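Carbohydrate deacetylase Agd3 (PDB 6NWZ) probably removes acetyl groups from the N-acetylated sugars of galactosaminogalactan, an exopolysaccharide of the Aspergillus fumigatus biofilm, as a zinc-binding carbohydrate esterase. Local coordinates at residues Gln253-Phe258 with Gly429-Ala434; Ser297-Val302 with Ala422-Ser427; Trp373-Ala378 with Lys415-Asp420. All coordinates share one frame; numbering follows the deposited sequence.

Interaction 1: Gln253-Phe258 with Gly429-Ala434; sequences QIDDMF and GIIPPA. With ZN (zinc ion), chain L; ZN (zinc ion), chain M.
Ile431 reaches across to two side chains of strand 252-257, Gln253 and Asp255, and it alone carries the contact on the 429-434 side. From its CB two arms diverge. The short one, CG2, lies to one side of the Asp255 carboxylate plane, beyond its oxygen end, 3.5 Å from OD1 and somewhat farther from OD2. The longer arm starts at CG1, which sits beside the backbone N (chi1 -54°) and comes within 4.1 Å of Gln253 OE1. Its tip, CD1, settles between the two polar residues: it is 3.4 Å from Asp255 OD1 and 3.5 Å from Gln253 OE1, and it also rests against the carbon chain of Gln253, which approaches from the opposite direction.

The oxygens touched by the methyls find their polar partners elsewhere. Arg491 forms a salt bridge with Asp255 OD1 and a hydrogen bond with Gln253 OE1, while Gln253 NE2 is bonded to His594. Asp255 OD2 binds one zinc ion at 2.4 Å, together with His546. The next residue, Asp256, uses OD1 to bind another at 2.0 Å, with His388 and His392 completing an Asp-His-His set like that of other metal-dependent polysaccharide deacetylases.

The contact itself is thus purely van der Waals: two methyls of an aliphatic side chain abut the oxygen end of a carboxylate that the zinc ion and Arg491 hold, and Ile431 adds an apolar wall beside it.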
ATOM      1  N   GLN A 253      -5.946   5.894 -10.199  1.00 38.58           N
ATOM      2  CA  GLN A 253      -5.922   7.149 -10.939  1.00 31.45           C
ATOM      3  C   GLN A 253      -5.959   6.894 -12.439  1.00 31.76           C
ATOM      4  O   GLN A 253      -5.266   6.005 -12.944  1.00 38.00           O
ATOM      5  CB  GLN A 253      -4.680   7.960 -10.584  1.00 22.89           C
ATOM      6  CG  GLN A 253      -4.697   8.494  -9.174  1.00 22.95           C
ATOM      7  CD  GLN A 253      -3.465   9.300  -8.862  1.00 25.07           C
ATOM      8  OE1 GLN A 253      -2.379   9.012  -9.363  1.00 37.89           O
ATOM      9  NE2 GLN A 253      -3.626  10.326  -8.040  1.00 28.08           N
ATOM     10  N   ILE A 254      -6.762   7.687 -13.148  1.00 39.96           N
ATOM     11  CA  ILE A 254      -6.955   7.551 -14.589  1.00 37.12           C
ATOM     12  C   ILE A 254      -6.330   8.774 -15.249  1.00 35.99           C
ATOM     13  O   ILE A 254      -6.902   9.870 -15.216  1.00 31.37           O
ATOM     14  CB  ILE A 254      -8.434   7.421 -14.965  1.00 36.40           C
ATOM     15  CG1 ILE A 254      -9.113   6.336 -14.127  1.00 35.89           C
ATOM     16  CG2 ILE A 254      -8.570   7.124 -16.451  1.00 30.92           C
ATOM     17  CD1 ILE A 254      -8.493   4.974 -14.273  1.00 31.78           C
ATOM     18  N   ASP A 255      -5.165   8.587 -15.866  1.00 36.88           N
ATOM     19  CA  ASP A 255      -4.473   9.680 -16.530  1.00 26.94           C
ATOM     20  C   ASP A 255      -5.044   9.915 -17.926  1.00 39.15           C
ATOM     21  O   ASP A 255      -5.754   9.074 -18.486  1.00 44.38           O
ATOM     22  CB  ASP A 255      -2.973   9.388 -16.635  1.00 33.18           C
ATOM     23  CG  ASP A 255      -2.287   9.267 -15.280  1.00 46.20           C
ATOM     24  OD1 ASP A 255      -2.942   9.476 -14.235  1.00 52.58           O
ATOM     25  OD2 ASP A 255      -1.077   8.962 -15.267  1.00 45.65           O
ATOM     26  N   ASP A 256      -4.734  11.092 -18.477  1.00 26.99           N
ATOM     27  CA  ASP A 256      -4.949  11.409 -19.888  1.00 40.49           C
ATOM     28  C   ASP A 256      -6.421  11.607 -20.238  1.00 38.40           C
ATOM     29  O   ASP A 256      -6.807  11.441 -21.398  1.00 38.81           O
ATOM     30  CB  ASP A 256      -4.344  10.337 -20.800  1.00 45.23           C
ATOM     31  CG  ASP A 256      -2.846  10.206 -20.635  1.00 43.84           C
ATOM     32  OD1 ASP A 256      -2.270  10.897 -19.769  1.00 51.18           O
ATOM     33  OD2 ASP A 256      -2.241   9.410 -21.385  1.00 64.71           O
ATOM     34  N   MET A 257      -7.257  11.973 -19.268  1.00 30.02           N
ATOM     35  CA  MET A 257      -8.660  12.226 -19.574  1.00 36.14           C
ATOM     36  C   MET A 257      -8.800  13.446 -20.479  1.00 46.42           C
ATOM     37  O   MET A 257      -8.156  14.478 -20.264  1.00 48.56           O
ATOM     38  CB  MET A 257      -9.473  12.427 -18.299  1.00 25.92           C
ATOM     39  CG  MET A 257     -10.973  12.606 -18.538  1.00 25.81           C
ATOM     40  SD  MET A 257     -11.790  11.197 -19.335  1.00 34.54           S
ATOM     41  CE  MET A 257     -11.435   9.891 -18.164  1.00 35.48           C
ATOM     42  N   PHE A 258      -9.655  13.307 -21.494  1.00 37.57           N
ATOM     43  CA  PHE A 258      -9.947  14.228 -22.588  1.00 35.83           C
ATOM     44  C   PHE A 258      -8.914  14.127 -23.707  1.00 40.53           C
ATOM     45  O   PHE A 258      -9.105  14.751 -24.750  1.00 45.22           O
ATOM     46  CB  PHE A 258     -10.070  15.701 -22.147  1.00 29.98           C
ATOM     47  CG  PHE A 258     -11.301  15.991 -21.336  1.00 42.08           C
ATOM     48  CD1 PHE A 258     -12.481  16.371 -21.955  1.00 45.87           C
ATOM     49  CD2 PHE A 258     -11.279  15.883 -19.955  1.00 38.02           C
ATOM     50  CE1 PHE A 258     -13.615  16.637 -21.211  1.00 41.97           C
ATOM     51  CE2 PHE A 258     -12.409  16.148 -19.208  1.00 27.92           C
ATOM     52  CZ  PHE A 258     -13.576  16.525 -19.833  1.00 36.68           C
ATOM     53  N   GLY A 429      -1.915  19.388  -5.744  1.00 39.56           N
ATOM     54  CA  GLY A 429      -1.148  18.312  -6.341  1.00 38.32           C
ATOM     55  C   GLY A 429      -1.545  18.078  -7.781  1.00 35.94           C
ATOM     56  O   GLY A 429      -2.644  18.438  -8.217  1.00 43.54           O
ATOM     57  N   ILE A 430      -0.622  17.469  -8.524  1.00 41.99           N
ATOM     58  CA  ILE A 430      -0.844  17.116  -9.916  1.00 38.66           C
ATOM     59  C   ILE A 430      -0.352  15.697 -10.150  1.00 30.29           C
ATOM     60  O   ILE A 430       0.404  15.134  -9.358  1.00 35.56           O
ATOM     61  CB  ILE A 430      -0.133  18.074 -10.897  1.00 34.32           C
ATOM     62  CG1 ILE A 430       1.384  17.859 -10.842  1.00 33.49           C
ATOM     63  CG2 ILE A 430      -0.484  19.517 -10.597  1.00 35.89           C
ATOM     64  CD1 ILE A 430       2.149  18.633 -11.892  1.00 34.94           C
ATOM     65  N   ILE A 431      -0.797  15.126 -11.263  1.00 40.96           N
ATOM     66  CA  ILE A 431      -0.182  13.928 -11.823  1.00 41.34           C
ATOM     67  C   ILE A 431       0.733  14.397 -12.947  1.00 37.28           C
ATOM     68  O   ILE A 431       0.245  14.722 -14.038  1.00 43.94           O
ATOM     69  CB  ILE A 431      -1.235  12.931 -12.333  1.00 37.24           C
ATOM     70  CG1 ILE A 431      -2.251  12.607 -11.229  1.00 40.18           C
ATOM     71  CG2 ILE A 431      -0.555  11.674 -12.866  1.00 27.70           C
ATOM     72  CD1 ILE A 431      -3.297  11.580 -11.629  1.00 25.74           C
ATOM     73  N   PRO A 432       2.043  14.478 -12.730  1.00 40.02           N
ATOM     74  CA  PRO A 432       2.936  15.043 -13.754  1.00 51.23           C
ATOM     75  C   PRO A 432       2.846  14.258 -15.050  1.00 49.52           C
ATOM     76  O   PRO A 432       2.712  13.025 -15.034  1.00 47.22           O
ATOM     77  CB  PRO A 432       4.330  14.933 -13.114  1.00 50.14           C
ATOM     78  CG  PRO A 432       4.175  13.961 -11.985  1.00 46.96           C
ATOM     79  CD  PRO A 432       2.768  14.102 -11.505  1.00 43.86           C
ATOM     80  N   PRO A 433       2.913  14.936 -16.196  1.00 48.76           N
ATOM     81  CA  PRO A 433       2.606  14.274 -17.476  1.00 43.40           C
ATOM     82  C   PRO A 433       3.672  13.245 -17.821  1.00 41.77           C
ATOM     83  O   PRO A 433       4.841  13.587 -18.018  1.00 44.63           O
ATOM     84  CB  PRO A 433       2.584  15.434 -18.477  1.00 41.36           C
ATOM     85  CG  PRO A 433       3.507  16.463 -17.872  1.00 35.93           C
ATOM     86  CD  PRO A 433       3.382  16.323 -16.377  1.00 37.11           C
ATOM     87  N   ALA A 434       3.264  11.976 -17.885  1.00 43.98           N
ATOM     88  CA  ALA A 434       4.184  10.857 -18.096  1.00 38.93           C
ATOM     89  C   ALA A 434       5.284  10.828 -17.040  1.00 45.20           C
ATOM     90  O   ALA A 434       6.389  10.340 -17.297  1.00 49.70           O
ATOM     91  CB  ALA A 434       4.799  10.891 -19.499  1.00 37.80           C
TER
HETATM   92 ZN    ZN L 913      -0.421  11.186 -19.108  1.00 54.98          ZN
HETATM   93 ZN    ZN M 914       0.511   8.456 -17.054  1.00 74.26          ZN

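Interaction 2: Ser297-Val302 with Ala422-Ser427; sequences SYFVEV and AKWFTS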
ATOM      1  N   SER A 297     -15.257   2.223   0.983  1.00 34.45           N
ATOM      2  CA  SER A 297     -15.658   3.404   0.231  1.00 38.82           C
ATOM      3  C   SER A 297     -14.694   3.619  -0.928  1.00 37.53           C
ATOM      4  O   SER A 297     -13.582   4.119  -0.728  1.00 37.58           O
ATOM      5  CB  SER A 297     -15.687   4.641   1.131  1.00 30.82           C
ATOM      6  OG  SER A 297     -15.825   5.817   0.356  1.00 45.52           O
ATOM      7  N   TYR A 298     -15.105   3.250  -2.137  1.00 26.49           N
ATOM      8  CA  TYR A 298     -14.236   3.308  -3.304  1.00 34.27           C
ATOM      9  C   TYR A 298     -14.781   4.288  -4.334  1.00 28.78           C
ATOM     10  O   TYR A 298     -15.990   4.338  -4.584  1.00 29.01           O
ATOM     11  CB  TYR A 298     -14.080   1.924  -3.938  1.00 18.76           C
ATOM     12  CG  TYR A 298     -13.345   1.932  -5.260  1.00 34.08           C
ATOM     13  CD1 TYR A 298     -11.957   2.015  -5.308  1.00 25.96           C
ATOM     14  CD2 TYR A 298     -14.038   1.849  -6.462  1.00 36.08           C
ATOM     15  CE1 TYR A 298     -11.284   2.023  -6.517  1.00 27.80           C
ATOM     16  CE2 TYR A 298     -13.373   1.856  -7.677  1.00 26.12           C
ATOM     17  CZ  TYR A 298     -11.998   1.942  -7.699  1.00 26.40           C
ATOM     18  OH  TYR A 298     -11.342   1.948  -8.907  1.00 32.00           O
ATOM     19  N   PHE A 299     -13.881   5.068  -4.932  1.00 25.37           N
ATOM     20  CA  PHE A 299     -14.224   5.889  -6.084  1.00 26.36           C
ATOM     21  C   PHE A 299     -13.011   5.987  -6.999  1.00 28.48           C
ATOM     22  O   PHE A 299     -11.885   5.657  -6.615  1.00 25.34           O
ATOM     23  CB  PHE A 299     -14.733   7.282  -5.675  1.00 33.47           C
ATOM     24  CG  PHE A 299     -13.713   8.142  -4.968  1.00 35.71           C
ATOM     25  CD1 PHE A 299     -12.774   8.872  -5.684  1.00 31.33           C
ATOM     26  CD2 PHE A 299     -13.721   8.252  -3.586  1.00 38.36           C
ATOM     27  CE1 PHE A 299     -11.850   9.673  -5.033  1.00 29.51           C
ATOM     28  CE2 PHE A 299     -12.803   9.053  -2.930  1.00 36.19           C
ATOM     29  CZ  PHE A 299     -11.864   9.764  -3.656  1.00 37.45           C
ATOM     30  N   VAL A 300     -13.257   6.454  -8.220  1.00 36.07           N
ATOM     31  CA  VAL A 300     -12.239   6.533  -9.261  1.00 29.91           C
ATOM     32  C   VAL A 300     -11.803   7.982  -9.418  1.00 25.87           C
ATOM     33  O   VAL A 300     -12.641   8.873  -9.613  1.00 40.13           O
ATOM     34  CB  VAL A 300     -12.767   5.971 -10.592  1.00 33.31           C
ATOM     35  CG1 VAL A 300     -11.678   6.004 -11.643  1.00 25.03           C
ATOM     36  CG2 VAL A 300     -13.297   4.558 -10.393  1.00 20.87           C
ATOM     37  N   GLU A 301     -10.494   8.217  -9.343  1.00 25.84           N
ATOM     38  CA  GLU A 301      -9.912   9.549  -9.453  1.00 21.99           C
ATOM     39  C   GLU A 301      -9.330   9.753 -10.844  1.00 30.79           C
ATOM     40  O   GLU A 301      -8.628   8.882 -11.370  1.00 30.68           O
ATOM     41  CB  GLU A 301      -8.824   9.760  -8.399  1.00 23.52           C
ATOM     42  CG  GLU A 301      -8.451  11.215  -8.162  1.00 30.97           C
ATOM     43  CD  GLU A 301      -7.489  11.382  -6.999  1.00 38.14           C
ATOM     44  OE1 GLU A 301      -6.630  10.494  -6.810  1.00 36.08           O
ATOM     45  OE2 GLU A 301      -7.597  12.395  -6.272  1.00 42.23           O
ATOM     46  N   VAL A 302      -9.604  10.920 -11.423  1.00 29.41           N
ATOM     47  CA  VAL A 302      -9.334  11.194 -12.830  1.00 25.51           C
ATOM     48  C   VAL A 302      -8.381  12.380 -12.944  1.00 35.47           C
ATOM     49  O   VAL A 302      -8.556  13.395 -12.255  1.00 37.84           O
ATOM     50  CB  VAL A 302     -10.640  11.469 -13.598  1.00 34.86           C
ATOM     51  CG1 VAL A 302     -10.333  11.815 -15.038  1.00 43.78           C
ATOM     52  CG2 VAL A 302     -11.545  10.255 -13.524  1.00 29.67           C
ATOM     53  N   ALA A 422     -15.822  19.909  -7.349  1.00 47.54           N
ATOM     54  CA  ALA A 422     -16.273  18.556  -7.074  1.00 49.22           C
ATOM     55  C   ALA A 422     -16.081  18.212  -5.603  1.00 48.82           C
ATOM     56  O   ALA A 422     -15.263  18.806  -4.894  1.00 35.36           O
ATOM     57  CB  ALA A 422     -15.523  17.548  -7.944  1.00 35.39           C
ATOM     58  N   LYS A 423     -16.870  17.238  -5.146  1.00 40.55           N
ATOM     59  CA  LYS A 423     -16.725  16.749  -3.781  1.00 30.87           C
ATOM     60  C   LYS A 423     -15.303  16.271  -3.523  1.00 37.39           C
ATOM     61  O   LYS A 423     -14.713  16.574  -2.477  1.00 34.89           O
ATOM     62  CB  LYS A 423     -17.732  15.626  -3.521  1.00 26.36           C
ATOM     63  CG  LYS A 423     -17.516  14.904  -2.200  1.00 39.71           C
ATOM     64  CD  LYS A 423     -18.582  13.848  -1.937  1.00 40.27           C
ATOM     65  CE  LYS A 423     -18.655  12.831  -3.066  1.00 49.65           C
ATOM     66  NZ  LYS A 423     -19.562  11.691  -2.749  1.00 44.16           N
ATOM     67  N   TRP A 424     -14.730  15.545  -4.477  1.00 36.27           N
ATOM     68  CA  TRP A 424     -13.390  14.978  -4.372  1.00 26.67           C
ATOM     69  C   TRP A 424     -12.502  15.682  -5.393  1.00 31.35           C
ATOM     70  O   TRP A 424     -12.548  15.371  -6.587  1.00 38.11           O
ATOM     71  CB  TRP A 424     -13.433  13.473  -4.601  1.00 30.78           C
ATOM     72  CG  TRP A 424     -14.165  12.730  -3.526  1.00 44.47           C
ATOM     73  CD1 TRP A 424     -14.060  12.924  -2.179  1.00 43.08           C
ATOM     74  CD2 TRP A 424     -15.127  11.683  -3.706  1.00 35.48           C
ATOM     75  NE1 TRP A 424     -14.888  12.057  -1.509  1.00 28.79           N
ATOM     76  CE2 TRP A 424     -15.554  11.284  -2.423  1.00 37.10           C
ATOM     77  CE3 TRP A 424     -15.665  11.043  -4.825  1.00 25.25           C
ATOM     78  CZ2 TRP A 424     -16.492  10.273  -2.230  1.00 34.42           C
ATOM     79  CZ3 TRP A 424     -16.599  10.040  -4.630  1.00 42.73           C
ATOM     80  CH2 TRP A 424     -17.002   9.664  -3.344  1.00 36.76           C
ATOM     81  N   PHE A 425     -11.694  16.628  -4.916  1.00 32.03           N
ATOM     82  CA  PHE A 425     -10.829  17.421  -5.774  1.00 28.22           C
ATOM     83  C   PHE A 425      -9.508  17.699  -5.069  1.00 39.00           C
ATOM     84  O   PHE A 425      -9.477  17.928  -3.856  1.00 49.18           O
ATOM     85  CB  PHE A 425     -11.500  18.742  -6.163  1.00 36.00           C
ATOM     86  CG  PHE A 425     -10.657  19.608  -7.047  1.00 45.13           C
ATOM     87  CD1 PHE A 425     -10.458  19.275  -8.375  1.00 35.44           C
ATOM     88  CD2 PHE A 425     -10.063  20.753  -6.549  1.00 30.28           C
ATOM     89  CE1 PHE A 425      -9.680  20.072  -9.191  1.00 46.75           C
ATOM     90  CE2 PHE A 425      -9.285  21.556  -7.359  1.00 31.14           C
ATOM     91  CZ  PHE A 425      -9.093  21.216  -8.681  1.00 42.91           C
ATOM     92  N   THR A 426      -8.422  17.677  -5.839  1.00 38.32           N
ATOM     93  CA  THR A 426      -7.076  17.937  -5.342  1.00 35.49           C
ATOM     94  C   THR A 426      -6.598  19.267  -5.910  1.00 50.10           C
ATOM     95  O   THR A 426      -6.534  19.436  -7.132  1.00 47.69           O
ATOM     96  CB  THR A 426      -6.115  16.811  -5.733  1.00 39.74           C
ATOM     97  OG1 THR A 426      -6.521  15.584  -5.112  1.00 44.27           O
ATOM     98  CG2 THR A 426      -4.699  17.148  -5.309  1.00 30.99           C
ATOM     99  N   SER A 427      -6.263  20.207  -5.023  1.00 53.22           N
ATOM    100  CA  SER A 427      -5.872  21.548  -5.435  1.00 37.69           C
ATOM    101  C   SER A 427      -4.384  21.832  -5.283  1.00 44.69           C
ATOM    102  O   SER A 427      -3.887  22.772  -5.911  1.00 43.37           O
ATOM    103  CB  SER A 427      -6.663  22.603  -4.644  1.00 42.00           C
ATOM    104  OG  SER A 427      -6.459  22.473  -3.244  1.00 61.03           O
TER
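The carboxylate of Glu301 faces Thr426 across the contact while being gripped by two donors from elsewhere: OE1 accepts a hydrogen bond from Gln253 NE2, and OE2 one from the backbone N of His594. OE2 lies 3.6 Å from Thr426 OG1, which is not a hydrogen bond; the hydroxyl oxygen is bonded to the backbone N of Gln595.

The larger share of the buried surface comes from Phe299 and Trp424. Their rings form an offset stack, with the Phe299 ring and the six-membered ring of the indole 3.8 Å apart between centroids and inclined by only 8°. Phe299 CG lies 3.5 Å from Trp424 CZ3, and CE2 sits above the middle of the indole. The phenyl ring owes its position to a CG placed between the backbone N and the carbonyl carbon (chi1 64°). Lys423 CE lies above the opposite face of Trp424.

The segments lead into strands 300-304 and 424-426, which flank strand 384-387 in the deacetylase-domain sheet; Glu301 and Thr426 approach across it, while Phe299 lies just before its strand. Dispersion between nearly parallel rings joins the segments at one end; at the other, two polar groups sit close together, their bonds supplied by Gln253 NE2 and the backbone N atoms of His594 and Gln595.

Interaction 3: Trp373-Ala378 with Lys415-Asp420; sequences WWTTPA and KQVGLD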
ATOM      1  N   TRP A 373     -20.696  15.817 -20.134  1.00 28.78           N
ATOM      2  CA  TRP A 373     -20.923  14.719 -19.201  1.00 36.30           C
ATOM      3  C   TRP A 373     -20.155  14.937 -17.903  1.00 41.57           C
ATOM      4  O   TRP A 373     -20.721  14.816 -16.810  1.00 42.41           O
ATOM      5  CB  TRP A 373     -20.535  13.388 -19.838  1.00 39.87           C
ATOM      6  CG  TRP A 373     -20.947  12.212 -19.009  1.00 38.94           C
ATOM      7  CD1 TRP A 373     -22.129  11.533 -19.078  1.00 38.71           C
ATOM      8  CD2 TRP A 373     -20.182  11.580 -17.975  1.00 36.71           C
ATOM      9  NE1 TRP A 373     -22.146  10.515 -18.155  1.00 39.58           N
ATOM     10  CE2 TRP A 373     -20.962  10.521 -17.466  1.00 40.74           C
ATOM     11  CE3 TRP A 373     -18.914  11.803 -17.433  1.00 45.40           C
ATOM     12  CZ2 TRP A 373     -20.516   9.692 -16.442  1.00 43.08           C
ATOM     13  CZ3 TRP A 373     -18.472  10.978 -16.417  1.00 45.65           C
ATOM     14  CH2 TRP A 373     -19.270   9.936 -15.933  1.00 47.84           C
ATOM     15  N   TRP A 374     -18.863  15.266 -18.001  1.00 34.68           N
ATOM     16  CA  TRP A 374     -18.056  15.447 -16.796  1.00 44.25           C
ATOM     17  C   TRP A 374     -18.542  16.626 -15.964  1.00 48.48           C
ATOM     18  O   TRP A 374     -18.482  16.585 -14.730  1.00 48.16           O
ATOM     19  CB  TRP A 374     -16.581  15.633 -17.160  1.00 31.60           C
ATOM     20  CG  TRP A 374     -15.837  14.353 -17.285  1.00 29.55           C
ATOM     21  CD1 TRP A 374     -15.199  13.878 -18.393  1.00 33.53           C
ATOM     22  CD2 TRP A 374     -15.660  13.362 -16.265  1.00 31.84           C
ATOM     23  NE1 TRP A 374     -14.629  12.656 -18.124  1.00 34.95           N
ATOM     24  CE2 TRP A 374     -14.900  12.318 -16.825  1.00 30.30           C
ATOM     25  CE3 TRP A 374     -16.071  13.261 -14.932  1.00 29.41           C
ATOM     26  CZ2 TRP A 374     -14.541  11.189 -16.099  1.00 23.90           C
ATOM     27  CZ3 TRP A 374     -15.716  12.138 -14.216  1.00 23.89           C
ATOM     28  CH2 TRP A 374     -14.959  11.115 -14.800  1.00 26.61           C
ATOM     29  N   THR A 375     -19.017  17.687 -16.616  1.00 40.11           N
ATOM     30  CA  THR A 375     -19.471  18.868 -15.891  1.00 35.08           C
ATOM     31  C   THR A 375     -20.842  18.687 -15.251  1.00 39.17           C
ATOM     32  O   THR A 375     -21.223  19.510 -14.413  1.00 52.60           O
ATOM     33  CB  THR A 375     -19.489  20.085 -16.820  1.00 39.67           C
ATOM     34  OG1 THR A 375     -20.307  19.811 -17.964  1.00 53.85           O
ATOM     35  CG2 THR A 375     -18.083  20.413 -17.280  1.00 38.93           C
ATOM     36  N   THR A 376     -21.584  17.646 -15.617  1.00 41.63           N
ATOM     37  CA  THR A 376     -22.850  17.348 -14.959  1.00 42.82           C
ATOM     38  C   THR A 376     -22.586  16.988 -13.501  1.00 45.96           C
ATOM     39  O   THR A 376     -21.800  16.064 -13.234  1.00 42.94           O
ATOM     40  CB  THR A 376     -23.574  16.203 -15.661  1.00 41.24           C
ATOM     41  OG1 THR A 376     -23.759  16.530 -17.042  1.00 53.51           O
ATOM     42  CG2 THR A 376     -24.931  15.958 -15.020  1.00 28.90           C
ATOM     43  N   PRO A 377     -23.202  17.680 -12.539  1.00 38.66           N
ATOM     44  CA  PRO A 377     -22.801  17.485 -11.137  1.00 43.37           C
ATOM     45  C   PRO A 377     -22.907  16.046 -10.667  1.00 49.11           C
ATOM     46  O   PRO A 377     -22.013  15.568  -9.954  1.00 37.93           O
ATOM     47  CB  PRO A 377     -23.755  18.411 -10.376  1.00 29.44           C
ATOM     48  CG  PRO A 377     -24.099  19.468 -11.364  1.00 30.37           C
ATOM     49  CD  PRO A 377     -24.176  18.772 -12.690  1.00 35.39           C
ATOM     50  N   ALA A 378     -23.964  15.332 -11.066  1.00 41.04           N
ATOM     51  CA  ALA A 378     -24.123  13.948 -10.633  1.00 29.97           C
ATOM     52  C   ALA A 378     -22.964  13.076 -11.095  1.00 41.79           C
ATOM     53  O   ALA A 378     -22.576  12.138 -10.390  1.00 42.15           O
ATOM     54  CB  ALA A 378     -25.449  13.385 -11.143  1.00 33.39           C
ATOM     55  N   LYS A 415     -11.388  25.564 -13.351  1.00 50.43           N
ATOM     56  CA  LYS A 415     -12.253  26.508 -12.656  1.00 39.62           C
ATOM     57  C   LYS A 415     -13.425  26.931 -13.535  1.00 50.16           C
ATOM     58  O   LYS A 415     -14.574  26.947 -13.080  1.00 54.00           O
ATOM     59  CB  LYS A 415     -11.442  27.726 -12.205  1.00 39.24           C
ATOM     60  CG  LYS A 415     -12.271  28.845 -11.581  1.00 42.17           C
ATOM     61  CD  LYS A 415     -11.381  29.958 -11.037  1.00 51.42           C
ATOM     62  CE  LYS A 415     -12.162  31.246 -10.817  1.00 56.57           C
ATOM     63  NZ  LYS A 415     -13.328  31.045  -9.917  1.00 68.55           N
ATOM     64  N   GLN A 416     -13.152  27.269 -14.800  1.00 49.90           N
ATOM     65  CA  GLN A 416     -14.221  27.682 -15.707  1.00 42.96           C
ATOM     66  C   GLN A 416     -15.212  26.552 -15.934  1.00 41.53           C
ATOM     67  O   GLN A 416     -16.429  26.771 -15.949  1.00 50.12           O
ATOM     68  CB  GLN A 416     -13.636  28.142 -17.046  1.00 37.48           C
ATOM     69  CG  GLN A 416     -14.684  28.301 -18.149  1.00 37.51           C
ATOM     70  CD  GLN A 416     -14.090  28.633 -19.509  1.00 47.10           C
ATOM     71  OE1 GLN A 416     -13.406  27.811 -20.120  1.00 44.18           O
ATOM     72  NE2 GLN A 416     -14.365  29.838 -19.995  1.00 45.58           N
ATOM     73  N   VAL A 417     -14.705  25.335 -16.108  1.00 46.00           N
ATOM     74  CA  VAL A 417     -15.562  24.202 -16.420  1.00 43.28           C
ATOM     75  C   VAL A 417     -16.281  23.673 -15.181  1.00 41.59           C
ATOM     76  O   VAL A 417     -17.298  22.977 -15.311  1.00 42.83           O
ATOM     77  CB  VAL A 417     -14.691  23.162 -17.147  1.00 41.32           C
ATOM     78  CG1 VAL A 417     -14.855  21.771 -16.574  1.00 34.69           C
ATOM     79  CG2 VAL A 417     -14.993  23.200 -18.636  1.00 41.89           C
ATOM     80  N   GLY A 418     -15.810  24.026 -13.983  1.00 43.32           N
ATOM     81  CA  GLY A 418     -16.487  23.694 -12.747  1.00 41.97           C
ATOM     82  C   GLY A 418     -15.975  22.463 -12.031  1.00 47.71           C
ATOM     83  O   GLY A 418     -16.491  22.136 -10.952  1.00 36.26           O
ATOM     84  N   LEU A 419     -14.979  21.774 -12.589  1.00 44.65           N
ATOM     85  CA  LEU A 419     -14.505  20.542 -11.972  1.00 46.12           C
ATOM     86  C   LEU A 419     -13.875  20.792 -10.607  1.00 45.24           C
ATOM     87  O   LEU A 419     -13.930  19.919  -9.734  1.00 51.46           O
ATOM     88  CB  LEU A 419     -13.516  19.839 -12.902  1.00 43.58           C
ATOM     89  CG  LEU A 419     -14.156  19.208 -14.139  1.00 45.19           C
ATOM     90  CD1 LEU A 419     -13.106  18.646 -15.090  1.00 28.24           C
ATOM     91  CD2 LEU A 419     -15.146  18.128 -13.719  1.00 34.52           C
ATOM     92  N   ASP A 420     -13.291  21.971 -10.391  1.00 46.58           N
ATOM     93  CA  ASP A 420     -12.663  22.223  -9.098  1.00 50.14           C
ATOM     94  C   ASP A 420     -13.670  22.360  -7.970  1.00 45.80           C
ATOM     95  O   ASP A 420     -13.260  22.519  -6.817  1.00 45.02           O
ATOM     96  CB  ASP A 420     -11.777  23.472  -9.160  1.00 39.31           C
ATOM     97  CG  ASP A 420     -12.555  24.742  -9.456  1.00 43.92           C
ATOM     98  OD1 ASP A 420     -13.783  24.677  -9.682  1.00 60.11           O
ATOM     99  OD2 ASP A 420     -11.920  25.819  -9.463  1.00 39.82           O
TER
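The indole of Trp374, whose CB faces Leu419, has several flat groups around it. Over one of its faces stands CZ3 of Trp373, 3.5 Å above the plane and displaced toward the rim, while CG of Trp374 lies in plane at the edge of the Trp373 ring. Phe383 and His304 each meet Trp374 edge-to-face, and the ring of Phe258 lies against it with the planes at about 45°.

Leu419 meets Trp374 at its backbone and CB, not at its indole. Its CD2 methyl lies 3.8 Å from the carbonyl O of Trp374 and 4.5 Å from its CB, whereas the indole itself leads away from the 415-420 segment. Trp413, Leu414 and His304 also pack on Leu419.

A second meeting point lies at Thr375 and Val417, whose side chains cross at about a right angle. The Thr375 methyl, CG2, is 3.6 Å from Val417 CG1 and lies beside the Val417 carbonyl O, 3.3 Å away. The torsion that sends CG2 outward turns OG1 back between the backbone N and the carbonyl carbon (chi1 56°), where it bonds to the carbonyl O of Leu371 in its own helix.

Both segments hold the C-terminal end of a helix, 369-375 on one side and 400-417 on the other. Just beyond the latter, Gly418 takes a positive phi of 97°, and its carbonyl O is bonded by Arg380 NH1. Two helix ends rich in carbonyl groups are therefore brought together through methyls: the threonine hydroxyl is spent within its own helix, leaving its methyl for the neighbour, and the nearby Arg380 may offset some of the negative potential gathered there.

In the fold
All three contacts fall in the deacetylase domain. Interactions 1 and 2, with centres about 13 Å apart, share a sheet: strands 252-257 and 300-304 are neighbours, joined by Ile254 N to Glu301 O at 2.8 Å, and the 422-427 segment runs almost directly into 429-434. Interaction 1 holds two zinc-binding aspartates, Asp255 and Asp256. The side chain of Glu301 in interaction 2 lies about 8 Å from that of Asp255. Interaction 3 flanks the sheet; its centre is about 17 Å from that of interaction 1, and Leu419 is about 11 Å from His388 between side chains. It meets interaction 2 where Phe425 CZ approaches Asp420 CB at 3.5 Å and Val302 CG2 approaches Trp374 CH2 at 3.7 Å.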